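Local atomic coordinates of putative oxidoreductase (Pseudomonas putida, PDB entry 3L6D), a protein that is a putative oxidoreductase that probably binds NADP and may belong with the NADPH-dependent reductive aminases. Residues A208-L211 / L212-R216; V178-A181 / H182-A186; D243-A246 / D247-H251; V261-P264 / V265-V269; L223-A226 / V227-E231. All coordinates share one frame; numbering follows the deposited sequence.

Contact 1 (A208-L211 / L212-R216)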
# COMPACT_ATOMS: atom_id res chain seq x y z
N ALA B 208 -8.70 -7.43 -10.15
CA ALA B 208 -7.88 -7.39 -8.94
C ALA B 208 -6.41 -7.43 -9.32
O ALA B 208 -5.65 -6.59 -8.86
CB ALA B 208 -8.23 -8.59 -7.99
N ARG B 209 -6.01 -8.39 -10.16
CA ARG B 209 -4.58 -8.47 -10.49
C ARG B 209 -4.09 -7.22 -11.24
O ARG B 209 -3.00 -6.70 -10.94
CB ARG B 209 -4.20 -9.72 -11.27
CG ARG B 209 -2.72 -9.79 -11.61
CD ARG B 209 -2.29 -11.21 -11.89
NE ARG B 209 -1.95 -11.85 -10.62
CZ ARG B 209 -1.98 -13.16 -10.40
NH1 ARG B 209 -2.36 -14.00 -11.37
NH2 ARG B 209 -1.64 -13.64 -9.21
N LEU B 210 -4.88 -6.75 -12.19
CA LEU B 210 -4.53 -5.51 -12.91
C LEU B 210 -4.45 -4.31 -11.98
O LEU B 210 -3.56 -3.48 -12.14
CB LEU B 210 -5.51 -5.21 -14.04
CG LEU B 210 -5.02 -4.14 -15.03
CD1 LEU B 210 -3.69 -4.54 -15.70
CD2 LEU B 210 -6.08 -3.77 -16.10
N LEU B 211 -5.36 -4.21 -11.02
CA LEU B 211 -5.34 -3.06 -10.12
C LEU B 211 -4.06 -3.06 -9.29
O LEU B 211 -3.36 -2.06 -9.20
CB LEU B 211 -6.59 -3.03 -9.21
CG LEU B 211 -7.08 -1.62 -8.82
CD1 LEU B 211 -8.53 -1.61 -8.33
CD2 LEU B 211 -6.19 -0.99 -7.77
N LEU B 212 -3.74 -4.22 -8.72
CA LEU B 212 -2.49 -4.35 -7.98
C LEU B 212 -1.24 -4.04 -8.81
O LEU B 212 -0.35 -3.27 -8.39
CB LEU B 212 -2.40 -5.75 -7.34
CG LEU B 212 -1.14 -6.00 -6.50
CD1 LEU B 212 -1.15 -5.08 -5.28
CD2 LEU B 212 -1.02 -7.46 -6.06
N GLU B 213 -1.15 -4.65 -9.98
CA GLU B 213 0.06 -4.52 -10.79
C GLU B 213 0.24 -3.08 -11.33
O GLU B 213 1.36 -2.59 -11.38
CB GLU B 213 0.14 -5.63 -11.85
CG GLU B 213 0.17 -7.02 -11.11
CD GLU B 213 0.49 -8.25 -11.95
OE1 GLU B 213 0.29 -8.23 -13.19
OE2 GLU B 213 0.87 -9.29 -11.31
N THR B 214 -0.88 -2.40 -11.62
CA THR B 214 -0.83 -1.07 -12.24
C THR B 214 -0.57 0.04 -11.20
O THR B 214 -0.10 1.12 -11.55
CB THR B 214 -2.10 -0.82 -13.12
OG1 THR B 214 -2.28 -1.94 -14.01
CG2 THR B 214 -1.91 0.40 -14.00
N SER B 215 -0.86 -0.24 -9.92
CA SER B 215 -0.67 0.74 -8.84
C SER B 215 0.58 0.52 -7.99
O SER B 215 1.02 1.45 -7.32
CB SER B 215 -1.88 0.74 -7.91
OG SER B 215 -1.96 -0.49 -7.20
N ARG B 216 1.16 -0.68 -8.05
CA ARG B 216 2.24 -1.06 -7.13
C ARG B 216 3.37 -0.02 -7.06
O ARG B 216 3.68 0.50 -6.00
CB ARG B 216 2.84 -2.41 -7.55
CG ARG B 216 3.76 -3.01 -6.50
CD ARG B 216 4.69 -4.08 -7.09
NE ARG B 216 3.98 -5.07 -7.89
CZ ARG B 216 3.25 -6.07 -7.40
NH1 ARG B 216 3.11 -6.21 -6.08
NH2 ARG B 216 2.64 -6.93 -8.22
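With OG1 lying beside its own backbone nitrogen (chi1 -50°), T214 turns its hydroxyl back along the helix onto the carbonyl of L210, and S215, whose OG sits between its backbone nitrogen and carbonyl carbon (chi1 68°), does the same to L211. T214 OG1 donates to L210 O at 2.7 Å, while T214 N donates to that oxygen from the opposite face of the carbonyl plane. The pair repeats one residue on: S215 OG meets L211 O at 2.9 Å and S215 N, at 3.2 Å, comes from the other face. This is how serine and threonine commonly settle inside a helix, here helix 204-232, their buried hydroxyls satisfied by the carbonyl four residues earlier. The methyl L210 CD1 rests 3.4 Å from T214 OG1. On the exposed flank R209 and E213 run side by side, E213 CD packing 3.6 Å from R209 CG. Their ion pair is long, R209 NE to E213 OE2 being 3.9 Å, and the oxygen stands well out of the guanidinium plane, leaving charge attraction without a directed N-H; the stronger partner of R209 is E231 of the second subunit. L211 faces F190 and V194 of helix 169-199.

Contact 2 (V178-A181 / H182-A186)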
# COMPACT_ATOMS: atom_id res chain seq x y z
N VAL B 178 -0.02 1.90 15.32
CA VAL B 178 -0.11 2.69 14.13
C VAL B 178 0.39 1.91 12.90
O VAL B 178 -0.12 2.11 11.78
CB VAL B 178 0.63 4.08 14.33
CG1 VAL B 178 0.14 4.75 15.63
CG2 VAL B 178 2.13 3.92 14.38
N LEU B 179 1.38 1.03 13.08
CA LEU B 179 1.83 0.17 11.97
C LEU B 179 0.67 -0.72 11.47
O LEU B 179 0.46 -0.85 10.27
CB LEU B 179 3.00 -0.72 12.38
CG LEU B 179 3.42 -1.79 11.39
CD1 LEU B 179 4.25 -1.14 10.32
CD2 LEU B 179 4.23 -2.87 12.08
N HIS B 180 -0.07 -1.34 12.40
CA HIS B 180 -1.15 -2.23 11.98
C HIS B 180 -2.34 -1.42 11.43
O HIS B 180 -3.01 -1.88 10.49
CB HIS B 180 -1.56 -3.22 13.07
CG HIS B 180 -0.55 -4.31 13.28
ND1 HIS B 180 0.57 -4.14 14.06
CD2 HIS B 180 -0.48 -5.57 12.78
CE1 HIS B 180 1.27 -5.26 14.06
NE2 HIS B 180 0.67 -6.13 13.27
N ALA B 181 -2.58 -0.22 11.99
CA ALA B 181 -3.62 0.65 11.43
C ALA B 181 -3.33 0.90 9.93
O ALA B 181 -4.21 0.70 9.09
CB ALA B 181 -3.74 1.98 12.20
N HIS B 182 -2.09 1.27 9.61
CA HIS B 182 -1.74 1.51 8.21
C HIS B 182 -1.83 0.26 7.35
O HIS B 182 -2.43 0.31 6.24
CB HIS B 182 -0.36 2.15 8.06
CG HIS B 182 0.19 2.05 6.67
ND1 HIS B 182 -0.49 2.54 5.56
CD2 HIS B 182 1.33 1.49 6.19
CE1 HIS B 182 0.22 2.29 4.47
NE2 HIS B 182 1.33 1.67 4.83
N ALA B 183 -1.28 -0.84 7.86
CA ALA B 183 -1.15 -2.06 7.05
C ALA B 183 -2.52 -2.60 6.74
O ALA B 183 -2.83 -2.91 5.58
CB ALA B 183 -0.29 -3.13 7.76
N PHE B 184 -3.37 -2.64 7.76
CA PHE B 184 -4.73 -3.18 7.55
C PHE B 184 -5.60 -2.22 6.76
O PHE B 184 -6.37 -2.65 5.91
CB PHE B 184 -5.41 -3.52 8.86
CG PHE B 184 -4.81 -4.69 9.57
CD1 PHE B 184 -4.55 -5.88 8.90
CD2 PHE B 184 -4.53 -4.61 10.94
CE1 PHE B 184 -4.00 -6.98 9.57
CE2 PHE B 184 -4.01 -5.72 11.64
CZ PHE B 184 -3.73 -6.90 10.95
N ALA B 185 -5.46 -0.92 7.02
CA ALA B 185 -6.23 0.04 6.23
C ALA B 185 -5.87 -0.02 4.74
O ALA B 185 -6.75 0.06 3.89
CB ALA B 185 -6.05 1.46 6.77
N ALA B 186 -4.59 -0.16 4.44
CA ALA B 186 -4.10 -0.25 3.06
C ALA B 186 -4.75 -1.44 2.37
O ALA B 186 -5.23 -1.31 1.24
CB ALA B 186 -2.59 -0.37 3.03
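Residues 178-186 form about two and a half regular turns of helix 169-199, the long first helix of the C-terminal domain, and two aromatic residues four apart, H180 and F184, share one side of it. The backbone ladder is intact, with F184 N to H180 O at 2.9 Å and A185 N to A181 O also at 2.9 Å. Both H180 and F184 carry CG beside the backbone nitrogen (chi1 -73° and -69°), which lays the side chains next to each other, pointing the same way. F184 CE2 comes to the edge of the imidazole, near its plane, 3.7 Å from H180 CD2, and it also touches H180 CB at 3.8 Å. The planes meet at 42°, an oblique pairing. Closer to the backbone, F184 CD2 lies 3.2 Å from H180 O. On the other side of the imidazole, H180 ND1 is hydrogen-bonded to A176 O, which should restrain the ring's rotation. H182 leads away from this pair, its ND1 bonded to T189 of the second subunit. Around the helix, L179 and H180 rest on V128 of strand 121-128, and F184 meets H245 and F249 on helix 242-259 of the second subunit.

Contact 3 (D243-A246 / D247-H251)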
# COMPACT_ATOMS: atom_id res chain seq x y z
N ASP B 243 -3.88 20.88 -2.69
CA ASP B 243 -5.17 21.37 -3.20
C ASP B 243 -5.58 20.72 -4.51
O ASP B 243 -6.73 20.40 -4.70
CB ASP B 243 -5.29 22.91 -3.27
CG ASP B 243 -4.19 23.57 -4.10
OD1 ASP B 243 -4.08 24.80 -3.98
OD2 ASP B 243 -3.43 22.92 -4.85
N VAL B 244 -4.60 20.51 -5.39
CA VAL B 244 -4.77 19.74 -6.63
C VAL B 244 -5.25 18.30 -6.35
O VAL B 244 -6.17 17.80 -7.01
CB VAL B 244 -3.43 19.72 -7.44
CG1 VAL B 244 -3.56 18.85 -8.67
CG2 VAL B 244 -3.04 21.17 -7.83
N HIS B 245 -4.65 17.65 -5.36
CA HIS B 245 -5.11 16.32 -4.95
C HIS B 245 -6.52 16.38 -4.41
O HIS B 245 -7.34 15.52 -4.74
CB HIS B 245 -4.16 15.67 -3.93
CG HIS B 245 -2.90 15.12 -4.52
ND1 HIS B 245 -1.87 15.92 -4.97
CD2 HIS B 245 -2.49 13.84 -4.74
CE1 HIS B 245 -0.89 15.17 -5.43
NE2 HIS B 245 -1.24 13.90 -5.30
N ALA B 246 -6.83 17.38 -3.59
CA ALA B 246 -8.21 17.52 -3.09
C ALA B 246 -9.21 17.54 -4.24
O ALA B 246 -10.28 16.88 -4.17
CB ALA B 246 -8.35 18.76 -2.22
N ASP B 247 -8.84 18.25 -5.31
CA ASP B 247 -9.69 18.41 -6.52
C ASP B 247 -9.91 17.07 -7.22
O ASP B 247 -11.05 16.67 -7.45
CB ASP B 247 -9.05 19.38 -7.53
CG ASP B 247 -9.24 20.84 -7.13
OD1 ASP B 247 -10.04 21.09 -6.20
OD2 ASP B 247 -8.59 21.73 -7.75
N ALA B 248 -8.80 16.41 -7.53
CA ALA B 248 -8.80 15.06 -8.06
C ALA B 248 -9.61 14.09 -7.19
O ALA B 248 -10.37 13.28 -7.73
CB ALA B 248 -7.35 14.57 -8.18
N PHE B 249 -9.42 14.13 -5.87
CA PHE B 249 -10.12 13.18 -4.98
C PHE B 249 -11.65 13.38 -5.06
O PHE B 249 -12.40 12.42 -5.17
CB PHE B 249 -9.64 13.28 -3.52
CG PHE B 249 -8.19 12.84 -3.29
CD1 PHE B 249 -7.31 12.63 -4.35
CD2 PHE B 249 -7.69 12.69 -1.98
CE1 PHE B 249 -5.97 12.27 -4.13
CE2 PHE B 249 -6.36 12.32 -1.75
CZ PHE B 249 -5.49 12.10 -2.84
N ALA B 250 -12.10 14.63 -4.99
CA ALA B 250 -13.53 14.94 -5.13
C ALA B 250 -14.13 14.44 -6.46
O ALA B 250 -15.28 13.99 -6.49
CB ALA B 250 -13.79 16.44 -4.94
N HIS B 251 -13.35 14.51 -7.55
CA HIS B 251 -13.79 14.04 -8.87
C HIS B 251 -13.96 12.52 -8.84
O HIS B 251 -14.96 11.99 -9.36
CB HIS B 251 -12.76 14.41 -9.97
CG HIS B 251 -12.84 15.83 -10.46
ND1 HIS B 251 -13.95 16.34 -11.11
CD2 HIS B 251 -11.92 16.83 -10.46
CE1 HIS B 251 -13.72 17.60 -11.45
NE2 HIS B 251 -12.49 17.91 -11.08
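H245 O accepts the shortest hydrogen bond between these two segments, from F249 N at 2.7 Å with an N-H...O angle of 161°, and the donor lies nearly on the line of the carbonyl. The phenyl ring of F249 leans over the same peptide: F249 CD1 is 2.9 Å from H245 O, and H245 C stands above one face of the ring, offset toward its rim. Because both residues place CG beside their own backbone nitrogen, anti to the carbonyl carbon, the side chains cross obliquely just outside this bond. H245 CB sits over the same phenyl ring in a CH-pi contact, 4.3 Å from the centroid and 28° off the normal. The imidazole in turn receives F249 CZ at its edge, in plane, with H245 CD2 to F249 CE1 at 3.9 Å. The ring planes are 84° apart. Both imidazole nitrogens are engaged, ND1 by R241 O and NE2 by Y130 of the second subunit, which should hold the ring's rotation. An alanine at F249 is likely to leave H245 CB without its aromatic cover and to open a gap against C270 and V273 of helix 264-281. On the outward side, D243 pairs with R241, and D247 CG lies 3.5 Å from D243 O. The arrangement is an i to i+4 aromatic pair on the buried side of helix 242-259, where both rings meet F184 of the second subunit and F249 also packs on helix 264-281, with V244, D247 and A250 on the exposed side.

Contact 4 (V261-P264 / V265-V269)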
# COMPACT_ATOMS: atom_id res chain seq x y z
N VAL B 261 -21.83 3.32 -5.83
CA VAL B 261 -20.96 2.52 -4.96
C VAL B 261 -20.81 3.13 -3.56
O VAL B 261 -20.77 4.36 -3.41
CB VAL B 261 -19.55 2.28 -5.60
CG1 VAL B 261 -19.68 1.89 -7.05
CG2 VAL B 261 -18.70 3.49 -5.50
N TRP B 262 -20.73 2.25 -2.56
CA TRP B 262 -20.48 2.62 -1.17
C TRP B 262 -18.99 2.56 -0.95
O TRP B 262 -18.37 1.49 -1.05
CB TRP B 262 -21.17 1.64 -0.23
CG TRP B 262 -21.01 1.91 1.25
CD1 TRP B 262 -21.33 3.06 1.92
CD2 TRP B 262 -20.54 0.98 2.25
NE1 TRP B 262 -21.08 2.91 3.28
CE2 TRP B 262 -20.59 1.65 3.50
CE3 TRP B 262 -20.07 -0.34 2.20
CZ2 TRP B 262 -20.20 1.04 4.69
CZ3 TRP B 262 -19.67 -0.94 3.40
CH2 TRP B 262 -19.74 -0.25 4.63
N THR B 263 -18.39 3.71 -0.68
CA THR B 263 -16.96 3.78 -0.46
C THR B 263 -16.69 4.61 0.77
O THR B 263 -16.18 5.72 0.65
CB THR B 263 -16.23 4.41 -1.65
OG1 THR B 263 -16.72 5.74 -1.83
CG2 THR B 263 -16.44 3.60 -2.91
N PRO B 264 -17.01 4.08 1.95
CA PRO B 264 -16.77 4.88 3.16
C PRO B 264 -15.31 5.20 3.41
O PRO B 264 -15.02 6.26 3.97
CB PRO B 264 -17.29 3.97 4.27
CG PRO B 264 -17.18 2.58 3.70
CD PRO B 264 -17.59 2.77 2.28
N VAL B 265 -14.39 4.30 3.03
CA VAL B 265 -12.95 4.53 3.28
C VAL B 265 -12.51 5.68 2.41
O VAL B 265 -11.93 6.66 2.90
CB VAL B 265 -12.07 3.27 3.05
CG1 VAL B 265 -10.62 3.58 3.42
CG2 VAL B 265 -12.58 2.10 3.89
N PHE B 266 -12.83 5.61 1.11
CA PHE B 266 -12.49 6.76 0.24
C PHE B 266 -13.14 8.08 0.63
O PHE B 266 -12.52 9.14 0.53
CB PHE B 266 -12.71 6.48 -1.26
CG PHE B 266 -11.96 7.42 -2.13
CD1 PHE B 266 -10.55 7.32 -2.24
CD2 PHE B 266 -12.59 8.47 -2.76
CE1 PHE B 266 -9.83 8.22 -3.01
CE2 PHE B 266 -11.87 9.37 -3.53
CZ PHE B 266 -10.49 9.24 -3.66
N ASP B 267 -14.38 8.02 1.11
CA ASP B 267 -15.05 9.23 1.61
C ASP B 267 -14.23 9.83 2.75
O ASP B 267 -14.12 11.05 2.86
CB ASP B 267 -16.44 8.88 2.13
CG ASP B 267 -17.44 8.55 1.02
OD1 ASP B 267 -17.13 8.82 -0.16
OD2 ASP B 267 -18.54 8.04 1.33
N ALA B 268 -13.68 8.95 3.60
CA ALA B 268 -12.97 9.41 4.78
C ALA B 268 -11.66 10.06 4.33
O ALA B 268 -11.25 11.10 4.85
CB ALA B 268 -12.71 8.24 5.72
N VAL B 269 -11.02 9.44 3.35
CA VAL B 269 -9.79 9.96 2.76
C VAL B 269 -10.03 11.35 2.17
O VAL B 269 -9.21 12.25 2.34
CB VAL B 269 -9.29 9.01 1.66
CG1 VAL B 269 -8.24 9.70 0.74
CG2 VAL B 269 -8.80 7.72 2.31
O HOH W 1 -19.80 6.21 -0.14
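The carboxylate of D267 is the flat group that meets the preceding loop: its CG lies 3.1 Å from T263 O, and D267 OD1 stands 3.5 Å from T263 OG1, the two side chains crossing at about a right angle. Within that loop, one face of the W262 indole carries P264 CD, 3.3 Å above the plane and over its centre, and R275 of the second subunit makes a cation-pi contact with the same ring system. D267 CG sits beside its own backbone nitrogen (chi1 -73°), which folds the group back over the first turn. That turn opens helix 264-281. T263 is at the N-cap position but makes no capping bond with its side chain, and its carbonyl takes D267 N at 3.0 Å, nearly along the C=O axis. A proline suits the next place, since the first turn of a helix asks no N-H of it. A water then joins the loop to the helix, accepting from T263 N at 2.9 Å and donating to D267 OD2 at 2.7 Å. With D267 OD1 bonded to H257 NE2 of helix 242-259, an alanine at D267 would probably leave that imidazole and the water without their acceptor. The amides of V265 and F266 are taken by the carboxylate of E192, on helix 169-199. V265 packs on V265 of the second subunit.

Contact 5 (L223-A226 / V227-E231)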
# COMPACT_ATOMS: atom_id res chain seq x y z
N LEU B 223 4.99 6.69 -1.38
CA LEU B 223 5.29 6.55 0.05
C LEU B 223 6.76 6.83 0.38
O LEU B 223 7.07 7.50 1.36
CB LEU B 223 4.89 5.17 0.58
CG LEU B 223 3.40 4.79 0.50
CD1 LEU B 223 3.15 3.39 1.08
CD2 LEU B 223 2.62 5.78 1.27
N GLU B 224 7.65 6.34 -0.47
CA GLU B 224 9.08 6.57 -0.30
C GLU B 224 9.38 8.09 -0.39
O GLU B 224 10.12 8.64 0.42
CB GLU B 224 9.85 5.76 -1.36
CG GLU B 224 11.37 5.74 -1.19
CD GLU B 224 11.83 5.08 0.13
OE1 GLU B 224 11.34 3.96 0.46
OE2 GLU B 224 12.72 5.66 0.79
N GLU B 225 8.78 8.76 -1.35
CA GLU B 225 8.97 10.16 -1.48
C GLU B 225 8.36 10.96 -0.30
O GLU B 225 8.97 11.92 0.18
CB GLU B 225 8.47 10.65 -2.84
CG GLU B 225 8.45 12.15 -2.98
CD GLU B 225 9.82 12.83 -3.15
OE1 GLU B 225 10.88 12.14 -3.23
OE2 GLU B 225 9.80 14.09 -3.21
N ALA B 226 7.19 10.55 0.18
CA ALA B 226 6.58 11.17 1.36
C ALA B 226 7.50 11.03 2.61
O ALA B 226 7.69 12.00 3.37
CB ALA B 226 5.21 10.59 1.61
N VAL B 227 8.10 9.85 2.78
CA VAL B 227 9.07 9.61 3.87
C VAL B 227 10.28 10.58 3.75
O VAL B 227 10.70 11.18 4.74
CB VAL B 227 9.57 8.13 3.93
CG1 VAL B 227 10.76 7.99 4.87
CG2 VAL B 227 8.42 7.16 4.37
N ARG B 228 10.80 10.73 2.54
CA ARG B 228 11.94 11.61 2.30
C ARG B 228 11.58 13.06 2.68
O ARG B 228 12.35 13.76 3.32
CB ARG B 228 12.43 11.49 0.82
CG ARG B 228 13.63 12.38 0.46
CD ARG B 228 13.84 12.59 -1.08
NE ARG B 228 12.84 13.47 -1.69
CZ ARG B 228 12.88 14.81 -1.67
NH1 ARG B 228 13.88 15.44 -1.06
NH2 ARG B 228 11.92 15.52 -2.24
N ARG B 229 10.38 13.48 2.31
CA ARG B 229 9.91 14.80 2.67
C ARG B 229 9.65 14.96 4.16
O ARG B 229 9.97 16.01 4.71
CB ARG B 229 8.68 15.17 1.86
CG ARG B 229 9.07 15.51 0.41
CD ARG B 229 7.85 15.70 -0.42
NE ARG B 229 8.16 16.16 -1.78
CZ ARG B 229 8.36 17.43 -2.13
NH1 ARG B 229 8.30 18.39 -1.22
NH2 ARG B 229 8.60 17.75 -3.40
N LEU B 230 9.08 13.93 4.80
CA LEU B 230 8.84 14.00 6.24
C LEU B 230 10.15 14.08 7.03
O LEU B 230 10.24 14.82 8.05
CB LEU B 230 8.00 12.81 6.70
CG LEU B 230 6.55 12.74 6.24
CD1 LEU B 230 5.95 11.35 6.57
CD2 LEU B 230 5.72 13.89 6.85
N GLU B 231 11.16 13.36 6.57
CA GLU B 231 12.48 13.40 7.13
C GLU B 231 13.20 14.72 6.95
O GLU B 231 13.86 15.17 7.82
CB GLU B 231 13.32 12.28 6.57
CG GLU B 231 12.98 10.95 7.16
CD GLU B 231 13.71 9.83 6.54
OE1 GLU B 231 14.35 9.99 5.54
OE2 GLU B 231 13.66 8.76 7.08
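E225 is gripped by two arginines, one on the buried side of this contact and one on its solvent side. Its chain runs with CG opposite the backbone nitrogen (chi1 171°) and then bends at CG, which carries the carboxylate along the helix toward R228 and R229. The tightly packed part is the buried one, where R229 crosses E225 obliquely and L230 CG packs 3.2 Å from A226 O. There R229 NE reaches E225 OE2 at 3.0 Å on the anti side, bent at 135°, and R229 is further held by D285, D238 and the carbonyl of D234. On the solvent side R228 is exposed and E225 partly so, yet the grip is short and straight. R228 meets the carboxylate side-on with two nitrogens lying in the guanidinium plane: R228 NE donates to E225 OE1 at 2.8 Å, from above the carboxylate plane, and R228 NH2 to E225 OE2 at 2.7 Å on the syn side. OE2 thus takes two donors, both from the same face of the carboxylate. R228 NH2 also stands over one face of the R229 guanidinium, toward its rim; the shared carboxylate probably offsets the closeness of the two cations. Within the fold this is the last part of helix 204-232: A226 and L230 meet the loops bearing A287, F235 and T290, and E224 and E231 reach across to R209 of the second subunit.

All five contacts belong to the helical C-terminal domain, in the chain order 2, 1, 5, 3, 4. Contact 2 lies on helix 169-199, contacts 1 and 5 share helix 204-232 with centres about 23 Å apart, contact 3 is on helix 242-259 and contact 4 begins helix 264-281. Contacts 3 and 4 touch, F249 packing on F266 and V269, with centres about 14 Å apart; the other pairs do not touch, although the nearest atoms of contact 2 come within about 5 Å of contacts 4 and 5. Every one reaches the second subunit, so residues paired along their own helix also contribute to the dimer interface.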